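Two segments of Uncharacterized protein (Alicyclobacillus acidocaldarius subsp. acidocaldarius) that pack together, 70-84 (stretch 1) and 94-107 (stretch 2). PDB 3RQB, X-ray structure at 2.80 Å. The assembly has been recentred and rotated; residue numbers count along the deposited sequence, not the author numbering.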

# COMPACT_ATOMS: atom_id res chain seq x y z
N ALA B 70 5.41 0.01 14.30
CA ALA B 70 4.85 -0.79 15.38
C ALA B 70 4.79 0.03 16.64
O ALA B 70 3.95 -0.18 17.50
N ALA B 71 5.68 1.01 16.70
CA ALA B 71 5.86 1.82 17.89
C ALA B 71 6.88 2.85 17.50
O ALA B 71 7.76 2.57 16.68
N PRO B 72 6.75 4.07 18.05
CA PRO B 72 7.70 5.16 17.76
C PRO B 72 9.12 4.78 18.16
O PRO B 72 9.36 4.33 19.28
N ALA B 73 10.06 4.96 17.24
CA ALA B 73 11.43 4.58 17.54
C ALA B 73 12.08 5.62 18.46
O ALA B 73 11.89 6.83 18.27
N LYS B 74 12.81 5.14 19.46
CA LYS B 74 13.60 5.98 20.35
C LYS B 74 14.75 6.55 19.54
O LYS B 74 15.05 6.01 18.46
N VAL B 75 15.42 7.61 20.00
CA VAL B 75 16.55 8.01 19.19
C VAL B 75 17.70 7.33 19.89
O VAL B 75 18.29 7.79 20.87
N ALA B 76 18.00 6.19 19.29
CA ALA B 76 18.86 5.20 19.88
C ALA B 76 19.48 4.44 18.75
O ALA B 76 18.97 4.47 17.63
N PRO B 77 20.59 3.77 19.02
CA PRO B 77 20.89 2.68 18.09
C PRO B 77 19.70 1.74 18.00
O PRO B 77 18.89 1.61 18.94
N PHE B 78 19.59 1.09 16.84
CA PHE B 78 18.58 0.09 16.55
C PHE B 78 19.26 -1.00 15.75
O PHE B 78 20.41 -0.86 15.34
N VAL B 79 18.53 -2.09 15.56
CA VAL B 79 19.02 -3.21 14.79
C VAL B 79 17.98 -3.64 13.76
O VAL B 79 16.78 -3.66 14.06
N ILE B 80 18.41 -3.96 12.55
CA ILE B 80 17.49 -4.42 11.53
C ILE B 80 17.86 -5.79 11.03
O ILE B 80 19.00 -6.03 10.67
N GLU B 81 16.88 -6.67 10.97
CA GLU B 81 17.12 -8.00 10.44
C GLU B 81 16.39 -8.15 9.12
O GLU B 81 15.17 -8.26 9.09
N ALA B 82 17.14 -8.18 8.02
CA ALA B 82 16.52 -8.21 6.69
C ALA B 82 16.69 -9.57 5.96
O ALA B 82 17.79 -9.91 5.54
N VAL B 83 15.59 -10.31 5.79
CA VAL B 83 15.62 -11.63 5.13
C VAL B 83 15.23 -11.59 3.65
O VAL B 83 14.16 -11.08 3.30
N PRO B 84 16.10 -12.13 2.79
CA PRO B 84 15.80 -12.41 1.39
C PRO B 84 14.97 -13.69 1.36
O PRO B 84 15.47 -14.80 1.18
N PHE B 94 11.72 -9.36 0.27
CA PHE B 94 12.40 -9.21 1.56
C PHE B 94 11.43 -9.01 2.72
O PHE B 94 10.37 -8.41 2.56
N THR B 95 11.82 -9.50 3.89
CA THR B 95 11.07 -9.26 5.13
C THR B 95 11.99 -8.60 6.15
O THR B 95 13.05 -9.13 6.47
N LEU B 96 11.60 -7.44 6.66
CA LEU B 96 12.51 -6.72 7.55
C LEU B 96 11.89 -6.32 8.87
O LEU B 96 10.67 -6.09 8.99
N THR B 97 12.76 -6.24 9.87
CA THR B 97 12.38 -5.96 11.23
C THR B 97 13.43 -5.08 11.90
O THR B 97 14.63 -5.37 11.83
N MSE B 98 12.98 -4.01 12.56
CA MSE B 98 13.88 -3.11 13.28
C MSE B 98 13.62 -3.18 14.78
O MSE B 98 12.50 -2.94 15.23
N MSE B 99 14.66 -3.49 15.54
CA MSE B 99 14.54 -3.60 17.00
C MSE B 99 15.44 -2.63 17.74
O MSE B 99 16.56 -2.37 17.33
N GLN B 100 14.92 -2.10 18.84
CA GLN B 100 15.71 -1.35 19.82
C GLN B 100 15.42 -1.92 21.20
O GLN B 100 14.25 -2.10 21.56
N ASP B 101 16.46 -2.18 21.98
CA ASP B 101 16.26 -2.71 23.32
C ASP B 101 15.42 -3.99 23.30
O ASP B 101 14.54 -4.17 24.14
N GLY B 102 15.68 -4.86 22.32
CA GLY B 102 15.02 -6.15 22.25
C GLY B 102 13.57 -6.17 21.79
O GLY B 102 12.98 -7.23 21.61
N GLU B 103 12.97 -5.00 21.59
CA GLU B 103 11.57 -4.96 21.18
C GLU B 103 11.42 -4.53 19.72
O GLU B 103 12.25 -3.78 19.20
N VAL B 104 10.38 -5.03 19.06
CA VAL B 104 10.14 -4.65 17.68
C VAL B 104 9.54 -3.27 17.55
O VAL B 104 8.45 -2.99 18.04
N VAL B 105 10.26 -2.44 16.81
CA VAL B 105 9.94 -1.05 16.58
C VAL B 105 9.19 -0.87 15.25
O VAL B 105 8.11 -0.27 15.21
N THR B 106 9.84 -1.29 14.17
CA THR B 106 9.32 -1.13 12.81
C THR B 106 9.48 -2.41 11.97
O THR B 106 10.46 -3.12 12.12
N THR B 107 8.50 -2.70 11.10
CA THR B 107 8.61 -3.79 10.13
C THR B 107 8.29 -3.34 8.71
O THR B 107 7.57 -2.36 8.50

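Gln100 has the largest share of this contact, with 107 Å² covered by stretch 1. Its CA-to-CB bond points sideways, but chi1 of -88° (m) and chi2 of 169° (t) extend the chain so that the amide comes close to the loop preceding strand 77-84. There it meets backbone groups. Gln100 NE2 donates to Lys74 O at 2.9 Å with an N-H...O angle of 170°, the straightest of its bonds. Gln100 NE2 also donates to Pro77 O at 3.2 Å (139°). A weak bond runs from Gln100 NE2 to Ala76 O at 3.1 Å (134°). In return, Gln100 OE1 accepts a weak bond from Lys74 N at 3.1 Å (133°). One side chain thus bonds to both a donor and acceptors of the backbone where the loop runs into strand 77-84. The aliphatic part packs too: Gln100 CG lies 3.5 Å from Phe78 CB.

Val105, with 72 Å² covered, also points sideways, in the t rotamer (151°). Its CG1 approaches Ala73 CB, which points toward stretch 2, at 3.6 Å. Its backbone O accepts from Ala70 N at 2.9 Å and weakly from Ala71 N at 3.1 Å, anchoring the start of stretch 1.

The two selenomethionines, Met98 and Met99, have nearly as much covered by stretch 1, 67 and 68 Å² respectively, and lie on opposite faces of the sheet because they are neighbours on one strand. The antiparallel pairing sets their partners: Val79 N donates to Met99 O at 2.7 Å, and Met99 N to Val79 O at 2.6 Å. Met99 (chi m, t, m) therefore shares a face with Val79, and its CE rests 3.6 Å from Val79 CG1. The chi1 of Val79, 126°, falls between wells.

Met98 (t, t, m) shares the other face with Ile80. Its SE sits 4.3 Å from the centroid of the Phe78 ring, 24° off the ring normal, which places selenium over the ring face. Phe78 adopts chi1 58° (p), bringing CD1 to 3.7 Å from Met98 CG, while Met98 CE reaches Ile80 CD1 (m, t) at 3.9 Å.

Further along this face, small and large side chains are paired. Ala82 CB lies 3.4 Å from CD2 of Leu96 (m, p). At the end, Pro84 CA stands 4.0 Å from the Phe94 ring centroid, 25° off its normal, a CH-pi contact over the face; Pro84 CB is 3.7 Å from Phe94 CE2. The CA-to-CB bond of Phe94 points to the same face as that of Pro84, but with chi1 at -79° (m) its ring end comes nearer to stretch 1.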

# COMPACT_ATOMS: atom_id res chain seq x y z
CB ALA B 70 5.68 -2.02 15.60
CB ALA B 71 6.38 0.96 19.02
CB PRO B 72 7.19 6.31 18.64
CG PRO B 72 6.34 5.66 19.68
CD PRO B 72 5.71 4.48 19.01
CB ALA B 73 12.21 4.41 16.25
CB LYS B 74 14.15 5.18 21.54
CG LYS B 74 13.08 4.66 22.51
CD LYS B 74 12.56 3.27 22.14
CE LYS B 74 11.95 2.56 23.35
NZ LYS B 74 11.69 3.50 24.49
CB VAL B 75 16.75 9.54 19.26
CG1 VAL B 75 17.81 9.97 18.27
CG2 VAL B 75 15.43 10.27 18.99
CB ALA B 76 18.06 4.26 20.79
CB PRO B 77 22.07 1.97 18.75
CG PRO B 77 22.67 2.98 19.66
CD PRO B 77 21.54 3.84 20.14
CB PHE B 78 17.46 0.65 15.72
CG PHE B 78 17.92 1.22 14.43
CD1 PHE B 78 18.07 0.41 13.32
CD2 PHE B 78 18.23 2.56 14.32
CE1 PHE B 78 18.50 0.95 12.13
CE2 PHE B 78 18.67 3.10 13.13
CZ PHE B 78 18.80 2.30 12.04
CB VAL B 79 19.35 -4.38 15.72
CG1 VAL B 79 18.63 -5.65 15.29
CG2 VAL B 79 20.84 -4.59 15.78
CB ILE B 80 17.47 -3.49 10.31
CG1 ILE B 80 17.22 -2.05 10.76
CG2 ILE B 80 16.38 -3.95 9.32
CD1 ILE B 80 17.24 -1.04 9.62
CB GLU B 81 16.59 -9.01 11.43
CG GLU B 81 16.86 -10.44 11.10
CD GLU B 81 16.40 -11.35 12.20
OE1 GLU B 81 17.09 -11.42 13.25
OE2 GLU B 81 15.33 -11.98 12.04
CB ALA B 82 17.05 -7.07 5.83
CB VAL B 83 14.70 -12.68 5.82
CG1 VAL B 83 14.82 -14.03 5.12
CG2 VAL B 83 15.03 -12.81 7.29
CB PRO B 84 17.18 -12.62 0.77
CG PRO B 84 17.96 -13.20 1.88
CD PRO B 84 17.47 -12.51 3.14
CB PHE B 94 13.35 -8.01 1.54
CG PHE B 94 14.66 -8.29 0.87
CD1 PHE B 94 14.78 -8.19 -0.51
CD2 PHE B 94 15.78 -8.64 1.62
CE1 PHE B 94 15.99 -8.45 -1.13
CE2 PHE B 94 16.99 -8.90 1.00
CZ PHE B 94 17.10 -8.81 -0.38
CB THR B 95 10.50 -10.57 5.72
OG1 THR B 95 9.31 -10.95 5.02
CG2 THR B 95 10.18 -10.39 7.20
CB LEU B 96 13.09 -5.48 6.87
CG LEU B 96 13.55 -5.67 5.43
CD1 LEU B 96 12.38 -5.39 4.48
CD2 LEU B 96 14.70 -4.74 5.13
CB THR B 97 12.25 -7.27 12.01
OG1 THR B 97 11.44 -8.19 11.25
CG2 THR B 97 11.62 -7.03 13.37
CB MSE B 98 13.72 -1.67 12.78
CG MSE B 98 14.51 -0.66 13.61
SE MSE B 98 14.07 1.19 13.19
CE MSE B 98 14.48 1.20 11.26
CB MSE B 99 14.86 -5.03 17.44
CG MSE B 99 13.76 -6.02 17.14
SE MSE B 99 14.41 -7.82 16.87
CE MSE B 99 15.52 -7.52 15.27
CB GLN B 100 15.31 0.11 19.83
CG GLN B 100 16.04 0.96 18.85
CD GLN B 100 15.42 2.32 18.73
OE1 GLN B 100 14.21 2.47 18.94
NE2 GLN B 100 16.23 3.32 18.41
CB ASP B 101 15.57 -1.68 24.22
CG ASP B 101 16.24 -0.32 24.18
OD1 ASP B 101 17.32 -0.17 24.80
OD2 ASP B 101 15.68 0.61 23.55
CB GLU B 103 10.76 -4.06 22.12
CG GLU B 103 10.39 -4.73 23.45
CD GLU B 103 9.66 -3.79 24.40
OE1 GLU B 103 10.30 -2.84 24.91
OE2 GLU B 103 8.45 -4.00 24.65
CB VAL B 104 9.22 -5.61 16.94
CG1 VAL B 104 9.08 -5.14 15.51
CG2 VAL B 104 9.77 -7.02 16.99
CB VAL B 105 11.19 -0.17 16.64
CG1 VAL B 105 11.02 1.05 15.75
CG2 VAL B 105 11.45 0.24 18.07
CB THR B 106 10.03 0.06 12.14
OG1 THR B 106 9.79 1.24 12.91
CG2 THR B 106 9.55 0.26 10.71
CB THR B 107 7.71 -5.02 10.45
OG1 THR B 107 6.35 -4.77 10.04
CG2 THR B 107 7.77 -5.37 11.93